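Local coordinates for protein UDP-glucose 4-epimerase (Campylobacter jejuni subsp. jejuni serotype O:2, PDB 7K3P) that catalyses the 4-epimerisation of UDP-glucose and probably of UDP-N-acetylglucosamine, using bound NAD as cofactor, at residues F135-A140 against H185-Y190; N268-G273 against A314-N319. The protein carries 2 engineered substitutions. One frame throughout, in Å; residues are numbered along the deposited sequence.

Interaction 1. Residues F135-A140 against H185-Y190; sequences FSSTAA and HCILRY. With NAD (nicotinamide-adenine-dinucleotide), chain C.
Tyr190 lies against both the 135-140 backbone and the NAD, and its side chain can be followed outward from CB. The bond to CB heads away from the other segment, but CG sits between the backbone N and the carbonyl carbon (chi1 43°), and this turn swings the ring back over the loop that follows Ser136. Along one flank CE1 passes the backbone O of Ser137, while along the other CE2 comes 3.2 Å from C5N of the NAD, the nicotinamide ring being met obliquely. CZ lies near C6N. At the tip, OH donates to O4D of the NAD ribose at 2.9 Å and rests 3.6 Å from CB of Ser136. Upstream of this pocket the two segments are adjacent parallel strands of the Rossmann sheet, joined by a beta-alpha-beta crossover through helix 161-179, which covers the face bearing Phe135 and Ile187. Phe135 N donates to Cys186 O at 2.9 Å, and Leu188 N returns a nearly straight bond to Phe135 O (N-H...O 176°). Past Ser136 the ladder becomes irregular: Ser137 N still reaches Leu188 O at 2.7 Å but with a bent N-H...O angle of 133°, and Ala139 N donates to Tyr190 O from above the carbonyl plane. Ile187 CG1 lies at the edge of the Phe135 ring, and Ile187 CG2 presses on Ser137 CB at 3.5 Å, tighter than usual carbon contact. Ser137 OG and the guanidinium of Arg189 both turn to Glu170 of the crossover helix.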
loop_
_atom_site.group_PDB
_atom_site.type_symbol
_atom_site.label_atom_id
_atom_site.label_comp_id
_atom_site.label_asym_id
_atom_site.label_seq_id
_atom_site.Cartn_x
_atom_site.Cartn_y
_atom_site.Cartn_z
ATOM N N PHE A 135 3.736 9.514 12.667
ATOM C CA PHE A 135 3.579 9.599 11.206
ATOM C C PHE A 135 2.623 10.715 10.805
ATOM O O PHE A 135 1.456 10.733 11.232
ATOM C CB PHE A 135 3.081 8.260 10.667
ATOM C CG PHE A 135 2.887 8.230 9.168
ATOM C CD1 PHE A 135 3.876 8.709 8.314
ATOM C CD2 PHE A 135 1.731 7.678 8.617
ATOM C CE1 PHE A 135 3.699 8.672 6.918
ATOM C CE2 PHE A 135 1.545 7.624 7.232
ATOM C CZ PHE A 135 2.539 8.120 6.380
ATOM N N SER A 136 3.120 11.655 10.000
ATOM C CA SER A 136 2.274 12.670 9.401
ATOM C C SER A 136 1.482 12.042 8.259
ATOM O O SER A 136 2.010 11.888 7.141
ATOM C CB SER A 136 3.114 13.809 8.837
ATOM O OG SER A 136 3.966 14.342 9.818
ATOM N N SER A 137 0.231 11.668 8.534
ATOM C CA SER A 137 -0.652 11.185 7.476
ATOM C C SER A 137 -1.453 12.391 6.985
ATOM O O SER A 137 -0.949 13.506 7.004
ATOM C CB SER A 137 -1.563 10.091 8.008
ATOM O OG SER A 137 -2.331 9.528 6.965
ATOM N N THR A 138 -2.700 12.184 6.572
ATOM C CA THR A 138 -3.456 13.274 5.950
ATOM C C THR A 138 -4.950 12.996 5.964
ATOM O O THR A 138 -5.366 11.845 5.976
ATOM C CB THR A 138 -3.042 13.484 4.463
ATOM O OG1 THR A 138 -3.959 14.391 3.821
ATOM C CG2 THR A 138 -3.071 12.146 3.697
ATOM N N ALA A 139 -5.758 14.055 5.937
ATOM C CA ALA A 139 -7.209 13.868 5.804
ATOM C C ALA A 139 -7.583 13.289 4.432
ATOM O O ALA A 139 -8.669 12.743 4.261
ATOM C CB ALA A 139 -7.965 15.183 6.063
ATOM N N ALA A 140 -6.685 13.398 3.454
ATOM C CA ALA A 140 -6.912 12.758 2.148
ATOM C C ALA A 140 -7.191 11.255 2.280
ATOM O O ALA A 140 -7.766 10.635 1.372
ATOM C CB ALA A 140 -5.719 13.022 1.175
ATOM N N HIS A 185 3.137 3.384 17.326
ATOM C CA HIS A 185 2.988 4.396 16.293
ATOM C C HIS A 185 1.853 5.335 16.666
ATOM O O HIS A 185 0.864 4.913 17.255
ATOM C CB HIS A 185 2.696 3.754 14.934
ATOM C CG HIS A 185 1.351 3.096 14.839
ATOM N ND1 HIS A 185 1.160 1.758 15.116
ATOM C CD2 HIS A 185 0.135 3.586 14.483
ATOM C CE1 HIS A 185 -0.116 1.451 14.932
ATOM N NE2 HIS A 185 -0.760 2.538 14.553
ATOM N N CYS A 186 2.009 6.607 16.326
ATOM C CA CYS A 186 0.901 7.530 16.417
ATOM C C CYS A 186 0.745 8.231 15.078
ATOM O O CYS A 186 1.660 8.905 14.613
ATOM C CB CYS A 186 1.153 8.559 17.511
ATOM S SG CYS A 186 -0.322 9.540 17.887
ATOM N N ILE A 187 -0.415 8.059 14.459
ATOM C CA ILE A 187 -0.673 8.651 13.158
ATOM C C ILE A 187 -1.479 9.929 13.297
ATOM O O ILE A 187 -2.512 9.946 13.977
ATOM C CB ILE A 187 -1.453 7.678 12.267
ATOM C CG1 ILE A 187 -0.554 6.504 11.857
ATOM C CG2 ILE A 187 -2.009 8.424 11.035
ATOM C CD1 ILE A 187 -1.335 5.225 11.545
ATOM N N LEU A 188 -1.029 10.996 12.645
ATOM C CA LEU A 188 -1.767 12.258 12.677
ATOM C C LEU A 188 -2.373 12.570 11.298
ATOM O O LEU A 188 -1.655 12.605 10.285
ATOM C CB LEU A 188 -0.855 13.407 13.150
ATOM C CG LEU A 188 -0.242 13.235 14.545
ATOM C CD1 LEU A 188 0.571 14.450 14.949
ATOM C CD2 LEU A 188 -1.349 12.998 15.563
ATOM N N ARG A 189 -3.690 12.782 11.249
ATOM C CA ARG A 189 -4.346 13.211 10.004
ATOM C C ARG A 189 -4.858 14.639 10.170
ATOM O O ARG A 189 -5.340 15.005 11.249
ATOM C CB ARG A 189 -5.519 12.296 9.673
ATOM C CG ARG A 189 -5.178 10.813 9.559
ATOM C CD ARG A 189 -6.450 10.008 9.488
ATOM N NE ARG A 189 -6.203 8.570 9.441
ATOM C CZ ARG A 189 -7.049 7.667 9.911
ATOM N NH1 ARG A 189 -8.204 8.063 10.454
ATOM N NH2 ARG A 189 -6.740 6.383 9.844
ATOM N N TYR A 190 -4.765 15.440 9.111
ATOM C CA TYR A 190 -5.235 16.817 9.168
ATOM C C TYR A 190 -5.446 17.364 7.773
ATOM O O TYR A 190 -4.952 16.800 6.784
ATOM C CB TYR A 190 -4.254 17.710 9.953
ATOM C CG TYR A 190 -2.783 17.471 9.628
ATOM C CD1 TYR A 190 -2.093 16.389 10.165
ATOM C CD2 TYR A 190 -2.084 18.351 8.813
ATOM C CE1 TYR A 190 -0.723 16.182 9.875
ATOM C CE2 TYR A 190 -0.742 18.164 8.535
ATOM C CZ TYR A 190 -0.073 17.079 9.062
ATOM O OH TYR A 190 1.265 16.908 8.764
HETATM P PA NAD C . 7.420 19.814 2.864
HETATM O O1A NAD C . 7.683 19.533 1.404
HETATM O O2A NAD C . 7.730 21.246 3.197
HETATM O O5B NAD C . 8.334 18.916 3.785
HETATM C C5B NAD C . 8.808 17.708 3.263
HETATM C C4B NAD C . 10.240 17.558 3.597
HETATM O O4B NAD C . 10.680 16.243 3.422
HETATM C C3B NAD C . 11.126 18.476 2.697
HETATM O O3B NAD C . 12.067 19.380 3.391
HETATM C C2B NAD C . 11.737 17.484 1.680
HETATM O O2B NAD C . 12.952 17.877 1.203
HETATM C C1B NAD C . 11.805 16.262 2.539
HETATM N N9A NAD C . 11.889 15.022 1.751
HETATM C C8A NAD C . 11.036 14.619 0.787
HETATM N N7A NAD C . 11.437 13.448 0.268
HETATM C C5A NAD C . 12.560 13.057 0.883
HETATM C C6A NAD C . 13.417 11.951 0.760
HETATM N N6A NAD C . 13.121 10.914 -0.201
HETATM N N1A NAD C . 14.495 11.842 1.561
HETATM C C2A NAD C . 14.800 12.784 2.471
HETATM N N3A NAD C . 13.999 13.891 2.612
HETATM C C4A NAD C . 12.883 14.049 1.842
HETATM O O3 NAD C . 5.897 19.465 3.156
HETATM P PN NAD C . 5.146 19.865 4.485
HETATM O O1N NAD C . 6.134 20.340 5.535
HETATM O O2N NAD C . 4.174 20.954 4.146
HETATM O O5D NAD C . 4.372 18.587 5.001
HETATM C C5D NAD C . 5.101 17.602 5.695
HETATM C C4D NAD C . 4.253 16.370 5.966
HETATM O O4D NAD C . 2.991 16.722 6.490
HETATM C C3D NAD C . 4.073 15.452 4.762
HETATM O O3D NAD C . 4.122 14.145 5.171
HETATM C C2D NAD C . 2.705 15.696 4.284
HETATM O O2D NAD C . 2.142 14.632 3.611
HETATM C C1D NAD C . 1.993 16.082 5.608
HETATM N N1N NAD C . 0.732 16.942 5.437
HETATM C C2N NAD C . 0.942 18.235 5.000
HETATM C C3N NAD C . -0.153 19.076 4.827
HETATM C C7N NAD C . 0.062 20.490 4.350
HETATM O O7N NAD C . 1.175 20.917 4.084
HETATM N N7N NAD C . -1.070 21.340 4.199
HETATM C C4N NAD C . -1.425 18.612 5.103
HETATM C C5N NAD C . -1.621 17.321 5.537
HETATM C C6N NAD C . -0.530 16.458 5.713
#

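Interaction 2. Residues N268-G273 against A314-N319; sequences NVFNVG and ASKIRN
Lys316 NZ grips the start of strand 268-271 with two hydrogen bonds, one of 2.6 Å to Asn268 OD1 and one of 2.9 Å to Val269 O. The second lies in the carbonyl plane with a C=O...N angle of 152°; the first comes in above the plane of the Asn268 amide. Val269 N donates to the same OD1 from that same face, so two donors hold one oxygen, and Asn268 ND2 is tied separately to the hydroxyl of Tyr261. The lysine spans this distance because its chain is extended throughout, starting with CG anti to the backbone N (chi1 -171°). Water carries the polar contact onward: Ile317 N, in the first turn of the helix, donates at 2.9 Å to a water that also contacts Asn271 O, and a second water bridges Gly273 O, to which it donates, and Arg318 NH1, which lies 3.1 Å from it. In the fold, the short helix 315-320 lies beside strand 268-271, the outermost strand of the Rossmann sheet within this chain, with segment axes 7.1 Å apart and directions differing by 116°. Asn271 OD1 is hydrogen-bonded to the hydroxyl of Tyr142, and Asn271 ND2 to the backbone O of Asp313, just ahead of the N-cap residue Ala314. The apolar packing centres on Phe270. Lys316 CG meets the ring at its edge, 3.7 Å from Phe270 CE1, while Ile317 CG1 lies over one face and Ile317 CB is 3.9 Å from Phe270 CD1. Beyond the ring, Ile317 CD1 touches Val272 CG2 at 4.0 Å, and Ala314 CB presses on the carbonyl oxygen of Gly273.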
loop_
_atom_site.group_PDB
_atom_site.type_symbol
_atom_site.label_atom_id
_atom_site.label_comp_id
_atom_site.label_asym_id
_atom_site.label_seq_id
_atom_site.Cartn_x
_atom_site.Cartn_y
_atom_site.Cartn_z
ATOM N N ASN A 268 -2.061 4.813 18.363
ATOM C CA ASN A 268 -3.332 5.479 18.090
ATOM C C ASN A 268 -3.282 6.347 16.844
ATOM O O ASN A 268 -2.198 6.638 16.322
ATOM C CB ASN A 268 -3.755 6.337 19.294
ATOM C CG ASN A 268 -5.235 6.198 19.614
ATOM O OD1 ASN A 268 -6.049 5.914 18.731
ATOM N ND2 ASN A 268 -5.588 6.386 20.882
ATOM N N VAL A 269 -4.458 6.778 16.387
ATOM C CA VAL A 269 -4.549 7.732 15.280
ATOM C C VAL A 269 -5.395 8.926 15.722
ATOM O O VAL A 269 -6.411 8.753 16.401
ATOM C CB VAL A 269 -5.116 7.046 14.007
ATOM C CG1 VAL A 269 -6.376 6.245 14.351
ATOM C CG2 VAL A 269 -5.389 8.059 12.903
ATOM N N PHE A 270 -4.959 10.135 15.374
ATOM C CA PHE A 270 -5.658 11.345 15.785
ATOM C C PHE A 270 -5.850 12.263 14.601
ATOM O O PHE A 270 -4.900 12.495 13.833
ATOM C CB PHE A 270 -4.838 12.156 16.808
ATOM C CG PHE A 270 -4.668 11.488 18.143
ATOM C CD1 PHE A 270 -5.752 11.317 18.997
ATOM C CD2 PHE A 270 -3.407 11.072 18.560
ATOM C CE1 PHE A 270 -5.589 10.714 20.239
ATOM C CE2 PHE A 270 -3.227 10.462 19.804
ATOM C CZ PHE A 270 -4.328 10.281 20.650
ATOM N N ASN A 271 -7.054 12.820 14.473
ATOM C CA ASN A 271 -7.209 14.019 13.675
ATOM C C ASN A 271 -6.557 15.163 14.439
ATOM O O ASN A 271 -6.672 15.236 15.668
ATOM C CB ASN A 271 -8.691 14.357 13.484
ATOM C CG ASN A 271 -9.396 13.411 12.542
ATOM O OD1 ASN A 271 -8.795 12.886 11.596
ATOM N ND2 ASN A 271 -10.695 13.196 12.785
ATOM N N VAL A 272 -5.917 16.080 13.723
ATOM C CA VAL A 272 -5.469 17.321 14.333
ATOM C C VAL A 272 -6.240 18.465 13.710
ATOM O O VAL A 272 -6.158 18.685 12.497
ATOM C CB VAL A 272 -3.967 17.570 14.129
ATOM C CG1 VAL A 272 -3.529 18.777 14.952
ATOM C CG2 VAL A 272 -3.158 16.321 14.525
ATOM N N GLY A 273 -6.983 19.207 14.535
ATOM C CA GLY A 273 -7.761 20.330 14.034
ATOM C C GLY A 273 -8.364 21.145 15.172
ATOM O O GLY A 273 -8.337 20.712 16.338
ATOM N N ALA A 314 -11.983 16.850 16.158
ATOM C CA ALA A 314 -10.766 16.860 16.971
ATOM C C ALA A 314 -10.988 16.521 18.443
ATOM O O ALA A 314 -10.110 16.769 19.271
ATOM C CB ALA A 314 -10.063 18.201 16.844
ATOM N N SER A 315 -12.146 15.957 18.774
ATOM C CA SER A 315 -12.441 15.636 20.168
ATOM C C SER A 315 -11.470 14.578 20.745
ATOM O O SER A 315 -11.011 14.688 21.894
ATOM C CB SER A 315 -13.906 15.214 20.318
ATOM O OG SER A 315 -14.186 14.022 19.615
ATOM N N LYS A 316 -11.131 13.569 19.945
ATOM C CA LYS A 316 -10.202 12.523 20.402
ATOM C C LYS A 316 -8.843 13.079 20.875
ATOM O O LYS A 316 -8.404 12.799 21.999
ATOM C CB LYS A 316 -10.028 11.453 19.322
ATOM C CG LYS A 316 -9.268 10.228 19.786
ATOM C CD LYS A 316 -9.354 9.113 18.744
ATOM C CE LYS A 316 -8.385 7.995 19.075
ATOM N NZ LYS A 316 -8.223 7.062 17.918
ATOM N N ILE A 317 -8.186 13.883 20.044
ATOM C CA ILE A 317 -6.888 14.430 20.423
ATOM C C ILE A 317 -6.961 15.342 21.667
ATOM O O ILE A 317 -6.049 15.329 22.498
ATOM C CB ILE A 317 -6.181 15.147 19.249
ATOM C CG1 ILE A 317 -4.685 15.316 19.553
ATOM C CG2 ILE A 317 -6.848 16.490 18.925
ATOM C CD1 ILE A 317 -3.849 15.981 18.434
ATOM N N ARG A 318 -8.033 16.129 21.794
ATOM C CA ARG A 318 -8.222 16.971 22.982
ATOM C C ARG A 318 -8.370 16.082 24.215
ATOM O O ARG A 318 -7.770 16.336 25.267
ATOM C CB ARG A 318 -9.465 17.868 22.828
ATOM C CG ARG A 318 -9.258 19.095 21.916
ATOM C CD ARG A 318 -10.399 20.134 22.094
ATOM N NE ARG A 318 -11.701 19.468 22.083
ATOM C CZ ARG A 318 -12.454 19.296 21.004
ATOM N NH1 ARG A 318 -12.044 19.751 19.819
ATOM N NH2 ARG A 318 -13.614 18.665 21.109
ATOM N N ASN A 319 -9.175 15.032 24.066
ATOM C CA ASN A 319 -9.440 14.100 25.148
ATOM C C ASN A 319 -8.214 13.309 25.654
ATOM O O ASN A 319 -8.030 13.152 26.868
ATOM C CB ASN A 319 -10.562 13.151 24.725
ATOM C CG ASN A 319 -10.955 12.178 25.818
ATOM O OD1 ASN A 319 -11.207 10.998 25.554
ATOM N ND2 ASN A 319 -11.011 12.668 27.060
HETATM O O HOH W 1 -8.738 14.185 17.189
HETATM O O HOH W 2 -9.328 20.910 18.763
#

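How the interactions relate
Following the chain from its N terminus, interaction 1 closes first: after strand 132-136 the chain leaves the sheet, runs through helix 161-179 and returns as strand 184-189 alongside. Interaction 2 opens later, at strand 268-271, and closes when helix 315-320 comes back to it. The two loops therefore follow in series, neither nested nor crossed. They are stitched together where strands 184-189 and 268-271 lie side by side: Ile187 O to Phe270 N and Arg189 O to Val272 N, each 2.8 Å, are probable hydrogen bonds. The contacts thus run from the NAD pocket over three strands at one side of the Rossmann sheet to a helix beside its outermost strand there.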